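Local atomic coordinates of mRNA export factor (PDB entry 4YXP), a protein that regulates viral gene expression, inhibits host splicing and exports intronless viral mRNAs from the nucleus, working as a homodimer whose folded C-terminal domain binds zinc. Residues C163-R168 / H242-C246; R156-F160 / I238-H242; A119-A124 / Y226-M232. Residues are numbered along the deposited sequence.

Contact 1 of 3, residues C163-R168 / H242-C246; sequences CYLKAR and HRQEC. With ZN (zinc ion), chain D.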
ATOM      1  N   CYS B 163      -4.085  17.608  -1.229  1.00 29.40           N
ATOM      2  CA  CYS B 163      -3.771  19.027  -1.094  1.00 30.50           C
ATOM      3  C   CYS B 163      -2.931  19.541  -2.269  1.00 30.00           C
ATOM      4  O   CYS B 163      -3.204  20.608  -2.815  1.00 30.81           O
ATOM      5  CB  CYS B 163      -3.034  19.283   0.220  1.00 32.47           C
ATOM      6  SG  CYS B 163      -2.748  21.039   0.569  1.00 35.78           S
ATOM      7  N   TYR B 164      -1.912  18.779  -2.655  1.00 29.67           N
ATOM      8  CA  TYR B 164      -0.974  19.224  -3.688  1.00 31.27           C
ATOM      9  C   TYR B 164      -1.641  19.416  -5.052  1.00 30.60           C
ATOM     10  O   TYR B 164      -1.422  20.427  -5.721  1.00 32.68           O
ATOM     11  CB  TYR B 164       0.180  18.224  -3.818  1.00 30.36           C
ATOM     12  CG  TYR B 164       1.089  18.477  -5.007  1.00 29.47           C
ATOM     13  CD1 TYR B 164       2.157  19.361  -4.917  1.00 29.35           C
ATOM     14  CD2 TYR B 164       0.879  17.825  -6.213  1.00 28.87           C
ATOM     15  CE1 TYR B 164       2.991  19.591  -6.005  1.00 29.55           C
ATOM     16  CE2 TYR B 164       1.706  18.046  -7.301  1.00 29.83           C
ATOM     17  CZ  TYR B 164       2.758  18.926  -7.191  1.00 30.36           C
ATOM     18  OH  TYR B 164       3.579  19.144  -8.274  1.00 31.83           O
ATOM     19  N   LEU B 165      -2.442  18.443  -5.475  1.00 27.43           N
ATOM     20  CA  LEU B 165      -3.083  18.517  -6.783  1.00 27.73           C
ATOM     21  C   LEU B 165      -4.070  19.677  -6.844  1.00 31.24           C
ATOM     22  O   LEU B 165      -4.202  20.339  -7.874  1.00 32.26           O
ATOM     23  CB  LEU B 165      -3.787  17.197  -7.111  1.00 25.83           C
ATOM     24  CG  LEU B 165      -2.850  16.010  -7.368  1.00 24.19           C
ATOM     25  CD1 LEU B 165      -3.633  14.716  -7.490  1.00 23.46           C
ATOM     26  CD2 LEU B 165      -2.010  16.239  -8.623  1.00 25.24           C
ATOM     27  N   LYS B 166      -4.754  19.932  -5.735  1.00 34.10           N
ATOM     28  CA  LYS B 166      -5.690  21.046  -5.664  1.00 39.91           C
ATOM     29  C   LYS B 166      -4.977  22.389  -5.830  1.00 41.48           C
ATOM     30  O   LYS B 166      -5.509  23.311  -6.449  1.00 43.76           O
ATOM     31  CB  LYS B 166      -6.451  21.023  -4.340  1.00 45.49           C
ATOM     32  CG  LYS B 166      -7.954  20.841  -4.495  1.00 51.48           C
ATOM     33  CD  LYS B 166      -8.706  21.165  -3.210  1.00 56.68           C
ATOM     34  CE  LYS B 166      -8.653  22.655  -2.885  1.00 61.57           C
ATOM     35  NZ  LYS B 166      -9.478  23.006  -1.700  1.00 64.70           N
ATOM     36  N   ALA B 167      -3.775  22.497  -5.273  1.00 41.07           N
ATOM     37  CA  ALA B 167      -2.994  23.728  -5.366  1.00 43.86           C
ATOM     38  C   ALA B 167      -2.534  23.984  -6.799  1.00 45.01           C
ATOM     39  O   ALA B 167      -2.388  25.133  -7.218  1.00 48.07           O
ATOM     40  CB  ALA B 167      -1.795  23.667  -4.434  1.00 43.14           C
ATOM     41  N   ARG B 168      -2.305  22.910  -7.544  1.00 43.16           N
ATOM     42  CA  ARG B 168      -1.827  23.019  -8.918  1.00 45.21           C
ATOM     43  C   ARG B 168      -2.979  23.132  -9.913  1.00 41.26           C
ATOM     44  O   ARG B 168      -2.756  23.244 -11.118  1.00 38.50           O
ATOM     45  CB  ARG B 168      -0.949  21.816  -9.268  1.00 50.86           C
ATOM     46  CG  ARG B 168       0.276  21.662  -8.377  1.00 58.70           C
ATOM     47  CD  ARG B 168       1.042  22.969  -8.268  1.00 68.72           C
ATOM     48  NE  ARG B 168       2.361  22.801  -7.669  1.00 76.20           N
ATOM     49  CZ  ARG B 168       3.256  23.777  -7.554  1.00 84.15           C
ATOM     50  NH1 ARG B 168       2.975  24.997  -7.998  1.00 88.13           N
ATOM     51  NH2 ARG B 168       4.437  23.536  -6.996  1.00 86.15           N
ATOM     52  N   HIS B 242       6.365  21.798  -1.796  1.00 34.99           N
ATOM     53  CA  HIS B 242       4.945  22.129  -1.693  1.00 35.59           C
ATOM     54  C   HIS B 242       4.656  22.982  -0.454  1.00 37.00           C
ATOM     55  O   HIS B 242       3.788  23.859  -0.482  1.00 38.26           O
ATOM     56  CB  HIS B 242       4.101  20.851  -1.665  1.00 34.36           C
ATOM     57  CG  HIS B 242       2.668  21.075  -1.288  1.00 34.30           C
ATOM     58  ND1 HIS B 242       1.798  21.812  -2.067  1.00 34.41           N
ATOM     59  CD2 HIS B 242       1.951  20.657  -0.219  1.00 33.82           C
ATOM     60  CE1 HIS B 242       0.612  21.841  -1.489  1.00 34.78           C
ATOM     61  NE2 HIS B 242       0.676  21.149  -0.364  1.00 33.79           N
ATOM     62  N   ARG B 243       5.395  22.738   0.623  1.00 37.84           N
ATOM     63  CA  ARG B 243       5.179  23.453   1.881  1.00 38.31           C
ATOM     64  C   ARG B 243       5.414  24.961   1.740  1.00 39.03           C
ATOM     65  O   ARG B 243       4.975  25.744   2.590  1.00 39.15           O
ATOM     66  CB  ARG B 243       6.083  22.882   2.978  1.00 37.86           C
ATOM     67  CG  ARG B 243       7.577  23.071   2.734  1.00 39.54           C
ATOM     68  CD  ARG B 243       8.407  22.150   3.622  1.00 39.19           C
ATOM     69  NE  ARG B 243       8.247  20.741   3.262  1.00 36.50           N
ATOM     70  CZ  ARG B 243       8.627  19.718   4.025  1.00 34.35           C
ATOM     71  NH1 ARG B 243       9.192  19.929   5.207  1.00 34.69           N
ATOM     72  NH2 ARG B 243       8.444  18.474   3.603  1.00 32.01           N
ATOM     73  N   GLN B 244       6.096  25.367   0.671  1.00 38.39           N
ATOM     74  CA  GLN B 244       6.351  26.785   0.419  1.00 41.33           C
ATOM     75  C   GLN B 244       5.100  27.510  -0.083  1.00 44.78           C
ATOM     76  O   GLN B 244       4.969  28.722   0.082  1.00 46.31           O
ATOM     77  CB  GLN B 244       7.481  26.959  -0.599  1.00 41.47           C
ATOM     78  CG  GLN B 244       8.849  26.511  -0.112  1.00 43.18           C
ATOM     79  CD  GLN B 244       9.937  26.744  -1.148  1.00 46.54           C
ATOM     80  OE1 GLN B 244       9.955  27.773  -1.830  1.00 49.28           O
ATOM     81  NE2 GLN B 244      10.847  25.787  -1.277  1.00 46.12           N
ATOM     82  N   GLU B 245       4.185  26.766  -0.700  1.00 46.59           N
ATOM     83  CA  GLU B 245       2.962  27.350  -1.246  1.00 49.79           C
ATOM     84  C   GLU B 245       1.735  26.988  -0.409  1.00 46.33           C
ATOM     85  O   GLU B 245       0.630  27.445  -0.699  1.00 47.19           O
ATOM     86  CB  GLU B 245       2.755  26.892  -2.696  1.00 52.80           C
ATOM     87  CG  GLU B 245       2.327  25.436  -2.844  1.00 53.19           C
ATOM     88  CD  GLU B 245       2.242  24.989  -4.292  1.00 54.25           C
ATOM     89  OE1 GLU B 245       2.353  25.854  -5.187  1.00 55.16           O
ATOM     90  OE2 GLU B 245       2.070  23.772  -4.529  1.00 53.61           O
ATOM     91  N   CYS B 246       1.939  26.173   0.624  1.00 41.89           N
ATOM     92  CA  CYS B 246       0.845  25.660   1.448  1.00 38.26           C
ATOM     93  C   CYS B 246       1.020  26.070   2.910  1.00 39.04           C
ATOM     94  O   CYS B 246       2.074  25.845   3.498  1.00 40.90           O
ATOM     95  CB  CYS B 246       0.777  24.134   1.324  1.00 34.72           C
ATOM     96  SG  CYS B 246      -0.560  23.351   2.233  1.00 32.64           S
TER
HETATM   97 ZN    ZN D 601      -0.592  21.224   1.251  0.84 27.17          ZN

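Contact 2 of 3, residues R156-F160 / I238-H242; sequences RLRPF and ILDTH. With ZN (zinc ion), chain D.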
ATOM      1  N   ARG B 156       0.468   5.424  -0.383  1.00 23.29           N
ATOM      2  CA  ARG B 156       1.368   6.218   0.446  1.00 24.60           C
ATOM      3  C   ARG B 156       1.191   7.725   0.239  1.00 23.10           C
ATOM      4  O   ARG B 156       1.338   8.500   1.185  1.00 24.29           O
ATOM      5  CB  ARG B 156       2.817   5.792   0.176  1.00 27.78           C
ATOM      6  CG  ARG B 156       3.125   4.403   0.743  1.00 30.85           C
ATOM      7  CD  ARG B 156       4.394   3.763   0.173  1.00 33.05           C
ATOM      8  NE  ARG B 156       4.500   2.369   0.616  1.00 34.70           N
ATOM      9  CZ  ARG B 156       5.102   1.969   1.736  1.00 35.82           C
ATOM     10  NH1 ARG B 156       5.693   2.848   2.541  1.00 36.31           N
ATOM     11  NH2 ARG B 156       5.127   0.675   2.049  1.00 35.99           N
ATOM     12  N   LEU B 157       0.842   8.141  -0.977  1.00 21.54           N
ATOM     13  CA  LEU B 157       0.811   9.570  -1.307  1.00 23.39           C
ATOM     14  C   LEU B 157      -0.583  10.208  -1.330  1.00 25.61           C
ATOM     15  O   LEU B 157      -0.696  11.421  -1.491  1.00 26.93           O
ATOM     16  CB  LEU B 157       1.471   9.799  -2.672  1.00 23.03           C
ATOM     17  CG  LEU B 157       2.983   9.576  -2.763  1.00 23.16           C
ATOM     18  CD1 LEU B 157       3.439   9.668  -4.210  1.00 23.04           C
ATOM     19  CD2 LEU B 157       3.748  10.571  -1.902  1.00 24.75           C
ATOM     20  N   ARG B 158      -1.639   9.416  -1.161  1.00 25.82           N
ATOM     21  CA  ARG B 158      -2.997   9.926  -1.373  1.00 27.02           C
ATOM     22  C   ARG B 158      -3.316  11.172  -0.526  1.00 26.70           C
ATOM     23  O   ARG B 158      -3.836  12.156  -1.059  1.00 26.19           O
ATOM     24  CB  ARG B 158      -4.034   8.825  -1.107  1.00 29.91           C
ATOM     25  CG  ARG B 158      -5.476   9.252  -1.377  1.00 35.30           C
ATOM     26  CD  ARG B 158      -6.454   8.103  -1.179  1.00 39.18           C
ATOM     27  NE  ARG B 158      -6.134   6.948  -2.013  1.00 41.79           N
ATOM     28  CZ  ARG B 158      -6.559   6.771  -3.261  1.00 42.99           C
ATOM     29  NH1 ARG B 158      -7.334   7.677  -3.845  1.00 44.27           N
ATOM     30  NH2 ARG B 158      -6.207   5.680  -3.930  1.00 41.59           N
ATOM     31  N   PRO B 159      -3.011  11.147   0.786  1.00 28.28           N
ATOM     32  CA  PRO B 159      -3.336  12.342   1.584  1.00 28.30           C
ATOM     33  C   PRO B 159      -2.531  13.580   1.189  1.00 27.51           C
ATOM     34  O   PRO B 159      -3.059  14.692   1.225  1.00 27.19           O
ATOM     35  CB  PRO B 159      -2.996  11.911   3.016  1.00 29.63           C
ATOM     36  CG  PRO B 159      -3.047  10.424   2.985  1.00 30.01           C
ATOM     37  CD  PRO B 159      -2.508  10.058   1.638  1.00 28.57           C
ATOM     38  N   PHE B 160      -1.266  13.391   0.830  1.00 26.11           N
ATOM     39  CA  PHE B 160      -0.436  14.495   0.359  1.00 26.74           C
ATOM     40  C   PHE B 160      -0.988  15.080  -0.935  1.00 25.32           C
ATOM     41  O   PHE B 160      -1.084  16.301  -1.091  1.00 25.44           O
ATOM     42  CB  PHE B 160       1.006  14.028   0.140  1.00 27.19           C
ATOM     43  CG  PHE B 160       1.877  15.051  -0.532  1.00 28.33           C
ATOM     44  CD1 PHE B 160       2.276  16.193   0.144  1.00 29.88           C
ATOM     45  CD2 PHE B 160       2.302  14.869  -1.839  1.00 28.42           C
ATOM     46  CE1 PHE B 160       3.080  17.137  -0.471  1.00 31.53           C
ATOM     47  CE2 PHE B 160       3.107  15.809  -2.460  1.00 30.09           C
ATOM     48  CZ  PHE B 160       3.494  16.943  -1.777  1.00 31.38           C
ATOM     49  N   ILE B 238       8.779  17.514  -4.878  1.00 28.86           N
ATOM     50  CA  ILE B 238       7.521  18.198  -4.592  1.00 29.62           C
ATOM     51  C   ILE B 238       7.124  17.978  -3.133  1.00 28.40           C
ATOM     52  O   ILE B 238       6.453  18.820  -2.541  1.00 26.98           O
ATOM     53  CB  ILE B 238       6.393  17.761  -5.556  1.00 30.65           C
ATOM     54  CG1 ILE B 238       6.046  16.279  -5.393  1.00 29.68           C
ATOM     55  CG2 ILE B 238       6.785  18.067  -6.992  1.00 32.29           C
ATOM     56  CD1 ILE B 238       4.787  15.871  -6.142  1.00 29.77           C
ATOM     57  N   LEU B 239       7.545  16.858  -2.553  1.00 28.53           N
ATOM     58  CA  LEU B 239       7.327  16.621  -1.130  1.00 29.01           C
ATOM     59  C   LEU B 239       8.091  17.662  -0.313  1.00 31.17           C
ATOM     60  O   LEU B 239       7.695  18.009   0.802  1.00 31.55           O
ATOM     61  CB  LEU B 239       7.755  15.201  -0.742  1.00 27.94           C
ATOM     62  CG  LEU B 239       6.760  14.091  -1.104  1.00 27.20           C
ATOM     63  CD1 LEU B 239       7.398  12.713  -1.030  1.00 25.61           C
ATOM     64  CD2 LEU B 239       5.542  14.151  -0.189  1.00 28.76           C
ATOM     65  N   ASP B 240       9.177  18.177  -0.884  1.00 31.80           N
ATOM     66  CA  ASP B 240       9.971  19.210  -0.226  1.00 34.41           C
ATOM     67  C   ASP B 240       9.394  20.610  -0.435  1.00 34.10           C
ATOM     68  O   ASP B 240       9.269  21.384   0.517  1.00 34.55           O
ATOM     69  CB  ASP B 240      11.415  19.174  -0.736  1.00 37.50           C
ATOM     70  CG  ASP B 240      12.309  20.191  -0.036  1.00 41.40           C
ATOM     71  OD1 ASP B 240      12.252  20.279   1.209  1.00 42.16           O
ATOM     72  OD2 ASP B 240      13.064  20.903  -0.733  1.00 42.77           O
ATOM     73  N   THR B 241       9.036  20.925  -1.678  1.00 33.75           N
ATOM     74  CA  THR B 241       8.744  22.305  -2.072  1.00 35.77           C
ATOM     75  C   THR B 241       7.289  22.750  -1.885  1.00 37.04           C
ATOM     76  O   THR B 241       7.010  23.949  -1.839  1.00 38.74           O
ATOM     77  CB  THR B 241       9.102  22.533  -3.551  1.00 34.11           C
ATOM     78  OG1 THR B 241       8.306  21.672  -4.372  1.00 31.10           O
ATOM     79  CG2 THR B 241      10.580  22.250  -3.796  1.00 34.56           C
ATOM     80  N   HIS B 242       6.365  21.798  -1.796  1.00 34.99           N
ATOM     81  CA  HIS B 242       4.945  22.129  -1.693  1.00 35.59           C
ATOM     82  C   HIS B 242       4.656  22.982  -0.454  1.00 37.00           C
ATOM     83  O   HIS B 242       3.788  23.859  -0.482  1.00 38.26           O
ATOM     84  CB  HIS B 242       4.101  20.851  -1.665  1.00 34.36           C
ATOM     85  CG  HIS B 242       2.668  21.075  -1.288  1.00 34.30           C
ATOM     86  ND1 HIS B 242       1.798  21.812  -2.067  1.00 34.41           N
ATOM     87  CD2 HIS B 242       1.951  20.657  -0.219  1.00 33.82           C
ATOM     88  CE1 HIS B 242       0.612  21.841  -1.489  1.00 34.78           C
ATOM     89  NE2 HIS B 242       0.676  21.149  -0.364  1.00 33.79           N
TER
HETATM   90 ZN    ZN D 601      -0.592  21.224   1.251  0.84 27.17          ZN

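Contact 3 of 3, residues A119-A124 / Y226-M232; sequences ADETLA and YLPGACM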
ATOM      1  N   ALA B 119       9.149   2.360  -9.832  1.00 18.49           N
ATOM      2  CA  ALA B 119       8.476   3.135 -10.863  1.00 18.07           C
ATOM      3  C   ALA B 119       9.469   3.508 -11.967  1.00 19.45           C
ATOM      4  O   ALA B 119       9.168   3.396 -13.157  1.00 19.99           O
ATOM      5  CB  ALA B 119       7.837   4.380 -10.271  1.00 19.14           C
ATOM      6  N   ASP B 120      10.662   3.933 -11.571  1.00 20.44           N
ATOM      7  CA  ASP B 120      11.705   4.260 -12.548  1.00 20.87           C
ATOM      8  C   ASP B 120      12.195   3.013 -13.281  1.00 21.32           C
ATOM      9  O   ASP B 120      12.486   3.070 -14.476  1.00 21.07           O
ATOM     10  CB  ASP B 120      12.873   4.974 -11.868  1.00 21.41           C
ATOM     11  CG  ASP B 120      12.581   6.443 -11.605  1.00 24.17           C
ATOM     12  OD1 ASP B 120      12.004   7.109 -12.495  1.00 25.70           O
ATOM     13  OD2 ASP B 120      12.923   6.934 -10.509  1.00 25.07           O
ATOM     14  N   GLU B 121      12.287   1.892 -12.570  1.00 22.26           N
ATOM     15  CA  GLU B 121      12.682   0.631 -13.189  1.00 22.84           C
ATOM     16  C   GLU B 121      11.691   0.276 -14.294  1.00 21.89           C
ATOM     17  O   GLU B 121      12.082  -0.118 -15.392  1.00 23.75           O
ATOM     18  CB  GLU B 121      12.745  -0.497 -12.148  1.00 23.49           C
ATOM     19  CG  GLU B 121      13.293  -1.822 -12.687  1.00 24.97           C
ATOM     20  CD  GLU B 121      13.198  -2.961 -11.676  1.00 25.51           C
ATOM     21  OE1 GLU B 121      12.309  -2.912 -10.793  1.00 25.03           O
ATOM     22  OE2 GLU B 121      14.010  -3.909 -11.765  1.00 25.36           O
ATOM     23  N   THR B 122      10.406   0.438 -13.993  1.00 19.79           N
ATOM     24  CA  THR B 122       9.343   0.125 -14.936  1.00 20.42           C
ATOM     25  C   THR B 122       9.416   1.024 -16.167  1.00 21.41           C
ATOM     26  O   THR B 122       9.393   0.541 -17.297  1.00 22.66           O
ATOM     27  CB  THR B 122       7.951   0.271 -14.282  1.00 21.84           C
ATOM     28  OG1 THR B 122       7.884  -0.551 -13.112  1.00 22.36           O
ATOM     29  CG2 THR B 122       6.848  -0.138 -15.250  1.00 21.79           C
ATOM     30  N   LEU B 123       9.512   2.329 -15.948  1.00 20.68           N
ATOM     31  CA  LEU B 123       9.506   3.281 -17.053  1.00 21.93           C
ATOM     32  C   LEU B 123      10.815   3.264 -17.848  1.00 22.31           C
ATOM     33  O   LEU B 123      10.801   3.444 -19.067  1.00 23.15           O
ATOM     34  CB  LEU B 123       9.221   4.693 -16.532  1.00 22.79           C
ATOM     35  CG  LEU B 123       7.837   4.915 -15.898  1.00 23.69           C
ATOM     36  CD1 LEU B 123       7.601   6.392 -15.641  1.00 24.41           C
ATOM     37  CD2 LEU B 123       6.711   4.347 -16.756  1.00 24.94           C
ATOM     38  N   ALA B 124      11.941   3.042 -17.178  1.00 20.98           N
ATOM     39  CA  ALA B 124      13.214   2.952 -17.893  1.00 21.24           C
ATOM     40  C   ALA B 124      13.241   1.694 -18.761  1.00 20.88           C
ATOM     41  O   ALA B 124      13.785   1.702 -19.869  1.00 22.49           O
ATOM     42  CB  ALA B 124      14.381   2.958 -16.922  1.00 21.42           C
ATOM     43  N   TYR B 226      10.896  11.531 -20.748  1.00 28.72           N
ATOM     44  CA  TYR B 226      11.225  10.805 -19.522  1.00 26.94           C
ATOM     45  C   TYR B 226      12.717  10.507 -19.414  1.00 27.73           C
ATOM     46  O   TYR B 226      13.304   9.845 -20.277  1.00 28.35           O
ATOM     47  CB  TYR B 226      10.444   9.488 -19.419  1.00 24.53           C
ATOM     48  CG  TYR B 226      10.916   8.652 -18.248  1.00 24.39           C
ATOM     49  CD1 TYR B 226      10.598   9.006 -16.940  1.00 24.47           C
ATOM     50  CD2 TYR B 226      11.706   7.531 -18.443  1.00 24.41           C
ATOM     51  CE1 TYR B 226      11.047   8.262 -15.869  1.00 24.09           C
ATOM     52  CE2 TYR B 226      12.159   6.780 -17.377  1.00 24.46           C
ATOM     53  CZ  TYR B 226      11.826   7.147 -16.093  1.00 24.12           C
ATOM     54  OH  TYR B 226      12.285   6.397 -15.035  1.00 23.93           O
ATOM     55  N   LEU B 227      13.320  10.999 -18.339  1.00 27.48           N
ATOM     56  CA  LEU B 227      14.707  10.696 -18.024  1.00 28.16           C
ATOM     57  C   LEU B 227      14.738   9.715 -16.855  1.00 28.02           C
ATOM     58  O   LEU B 227      14.090   9.957 -15.834  1.00 27.15           O
ATOM     59  CB  LEU B 227      15.475  11.973 -17.679  1.00 29.68           C
ATOM     60  CG  LEU B 227      15.670  12.961 -18.832  1.00 31.61           C
ATOM     61  CD1 LEU B 227      16.157  14.306 -18.311  1.00 33.13           C
ATOM     62  CD2 LEU B 227      16.646  12.405 -19.863  1.00 32.42           C
ATOM     63  N   PRO B 228      15.466   8.590 -16.999  1.00 29.51           N
ATOM     64  CA  PRO B 228      15.491   7.610 -15.906  1.00 28.55           C
ATOM     65  C   PRO B 228      15.885   8.224 -14.566  1.00 26.63           C
ATOM     66  O   PRO B 228      16.928   8.869 -14.459  1.00 28.18           O
ATOM     67  CB  PRO B 228      16.538   6.593 -16.374  1.00 30.75           C
ATOM     68  CG  PRO B 228      16.487   6.669 -17.852  1.00 31.77           C
ATOM     69  CD  PRO B 228      16.238   8.120 -18.167  1.00 31.95           C
ATOM     70  N   GLY B 229      15.045   8.020 -13.556  1.00 24.37           N
ATOM     71  CA  GLY B 229      15.258   8.614 -12.250  1.00 25.03           C
ATOM     72  C   GLY B 229      14.319   9.773 -11.958  1.00 24.99           C
ATOM     73  O   GLY B 229      14.311  10.309 -10.847  1.00 25.22           O
ATOM     74  N   ALA B 230      13.512  10.153 -12.946  1.00 24.28           N
ATOM     75  CA  ALA B 230      12.648  11.327 -12.817  1.00 25.48           C
ATOM     76  C   ALA B 230      11.534  11.118 -11.799  1.00 24.93           C
ATOM     77  O   ALA B 230      11.077  12.080 -11.181  1.00 25.47           O
ATOM     78  CB  ALA B 230      12.055  11.694 -14.168  1.00 25.37           C
ATOM     79  N   CYS B 231      11.083   9.875 -11.637  1.00 24.23           N
ATOM     80  CA  CYS B 231      10.006   9.577 -10.689  1.00 24.82           C
ATOM     81  C   CYS B 231      10.483   9.817  -9.264  1.00 25.56           C
ATOM     82  O   CYS B 231       9.813  10.484  -8.475  1.00 28.62           O
ATOM     83  CB  CYS B 231       9.521   8.132 -10.834  1.00 25.89           C
ATOM     84  SG  CYS B 231       8.703   7.751 -12.397  1.00 27.12           S
ATOM     85  N   MET B 232      11.647   9.262  -8.944  1.00 23.25           N
ATOM     86  CA  MET B 232      12.242   9.422  -7.627  1.00 24.41           C
ATOM     87  C   MET B 232      12.652  10.871  -7.356  1.00 25.19           C
ATOM     88  O   MET B 232      12.295  11.442  -6.323  1.00 26.47           O
ATOM     89  CB  MET B 232      13.454   8.505  -7.486  1.00 27.26           C
ATOM     90  CG  MET B 232      14.150   8.600  -6.141  1.00 31.04           C
ATOM     91  SD  MET B 232      15.546   7.476  -6.015  1.00 33.82           S
ATOM     92  CE  MET B 232      14.703   5.894  -5.964  1.00 33.58           C
TER

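Contact 1 of 3, residues C163-R168 / H242-C246
Begin at Cys163, near the C-terminal end of helix 146-167, where the t rotamer of the side chain puts SG 2.3 Å from ZN. Its thiolate shares the metal with His242, whose NE2 is 2.0 Å from ZN, and with Cys246, whose SG is 2.3 Å from ZN; Cys251, further along the chain, supplies the fourth ligand. As ligands of one ion they crowd together, with Cys163 SG 3.6 Å from both His242 NE2 and Cys246 SG. One residue on, Tyr164 lies beside the histidine: its CA sits over one imidazole face in a CH-pi contact, 3.8 Å from His242 CE1, and its ring turns an edge toward that face in an offset edge-to-face pair, centroids 5.7 Å apart. The tyrosine hydroxyl is hydrogen-bonded elsewhere, to Asp187. This is the CHC2-type zinc finger of the ICP27 folded domain: Cys163 comes from helix 146-167, His242 and Cys246, starting 79 residues later, from the stretch after helix 230-241, and Cys251 from helix 249-259. One turn on from Cys163, Ala167 brings CB to 3.9 Å from Glu245 OE2 and also touches the imidazole edge. That carboxylate takes a hydrogen bond from the histidine, His242 ND1 to Glu245 OE2 at 3.2 Å, consistent with holding the ring so that NE2 faces the metal. At Arg168 the side chain brings NH1 3.0 Å from Glu245 OE1, a salt bridge of charges alone, since the oxygen lies over the guanidinium face and no N-H points at it.

Contact 2 of 3, residues R156-F160 / I238-H242
Phe160 is the main bump here. It projects from helix 146-167 toward the end of helix 230-241 and fills a hollow lined by Ile238, Leu239 and His242. The floor on one side is Leu239: its CD2 sits almost exactly over the ring centre, 3.5 Å from the Phe160 centroid and only 4° off the normal, a close CH-pi contact. At the rim the ring tip meets backbone, with Phe160 CZ 3.6 Å from Ile238 O, a carbonyl already bonded to His242 N in the helical pattern. Ile238 adds its CD1, 4.0 Å from Phe160 CE2, and the imidazole lies beyond another ring atom, His242 CD2 3.7 Å from Phe160 CE1, with the two ring planes nearly perpendicular. Leu157 makes a smaller bump, its CD2 4.3 Å from Leu239 CD1, so Leu239 touches both Leu157 and Phe160 of helix 146-167. Around this helix-helix packing, helix 249-259 brings Ala255 against both Phe160 and Leu239, and Phe112 of helix 112-132 touches Leu157 and Leu239. Asp240 of helix 230-241, its side chain pointing away from this contact, forms a salt bridge with Arg34 of the second subunit. No hydrogen bond joins the two segments: they meet through apolar and aromatic side chains, with one backbone carbonyl at the ring edge, which places buried apolar surface beside a zinc ligand.

Contact 3 of 3, residues A119-A124 / Y226-M232
Leu123 lays its CB over one face of the Tyr226 ring, a CH-pi contact 3.9 Å from the centroid, and extends CD1 to 3.7 Å from Cys231 SG. One turn earlier, Ala119 CB meets the same sulfur, 4.1 Å from Cys231 SG, while Ala124 CB packs 4.3 Å from Pro228 CB. Between these apolar patches lies the buried carboxylate of Asp120. The hydroxyl of Tyr226 donates to it, with OH 2.7 Å from Asp120 OD1, and two backbone amides in the first turn of helix 230-241 do likewise: Cys231 N is 3.0 Å from Asp120 OD1 and Met232 N is 3.1 Å from Asp120 OD2. Amides at a helix start have no carbonyl of an earlier turn to bond, so the carboxylate of Asp120, from another helix, accepts their hydrogen bonds, and its negative charge faces the positive end of the helix dipole. The chain enters this helix through a type II beta turn from Leu227 to Ala230, closed by Ala230 N to Leu227 O at 3.0 Å. Gly229 holds the N-cap position with a positive phi of 106°, where a CB would be jammed against the preceding carbonyl oxygen. The contact thus sets the N-terminal end of helix 230-241 against the side of helix 112-132. Helix 188-204 packs against Leu123 and Cys231, helix 146-167 against Ala119, and helix 75-91 against Ala124 and Pro228. Cys271 and Phe275 of the second subunit, from its C-terminal region important for homodimerization, reach Asp120 and Met232, matching the intertwined dimer.

In the fold
Contacts 1 and 2 are neighbours, their centres about 8 Å apart: both use helix 146-167, and they share His242, which binds the metal and at the same time lines the phenylalanine hollow. Contact 1 is partly exposed and depends on zinc and charge, whereas contact 2 is buried and mostly apolar. Contact 3, also buried, lies about 18 Å from contact 2 between centres, near the start of helix 230-241, whose other end contact 2 holds. Its buried carboxylate bonds helix amides, so polar chemistry appears in the interior too. All three reach the second subunit, contact 1 through Arg243, which does not touch the segment opposite.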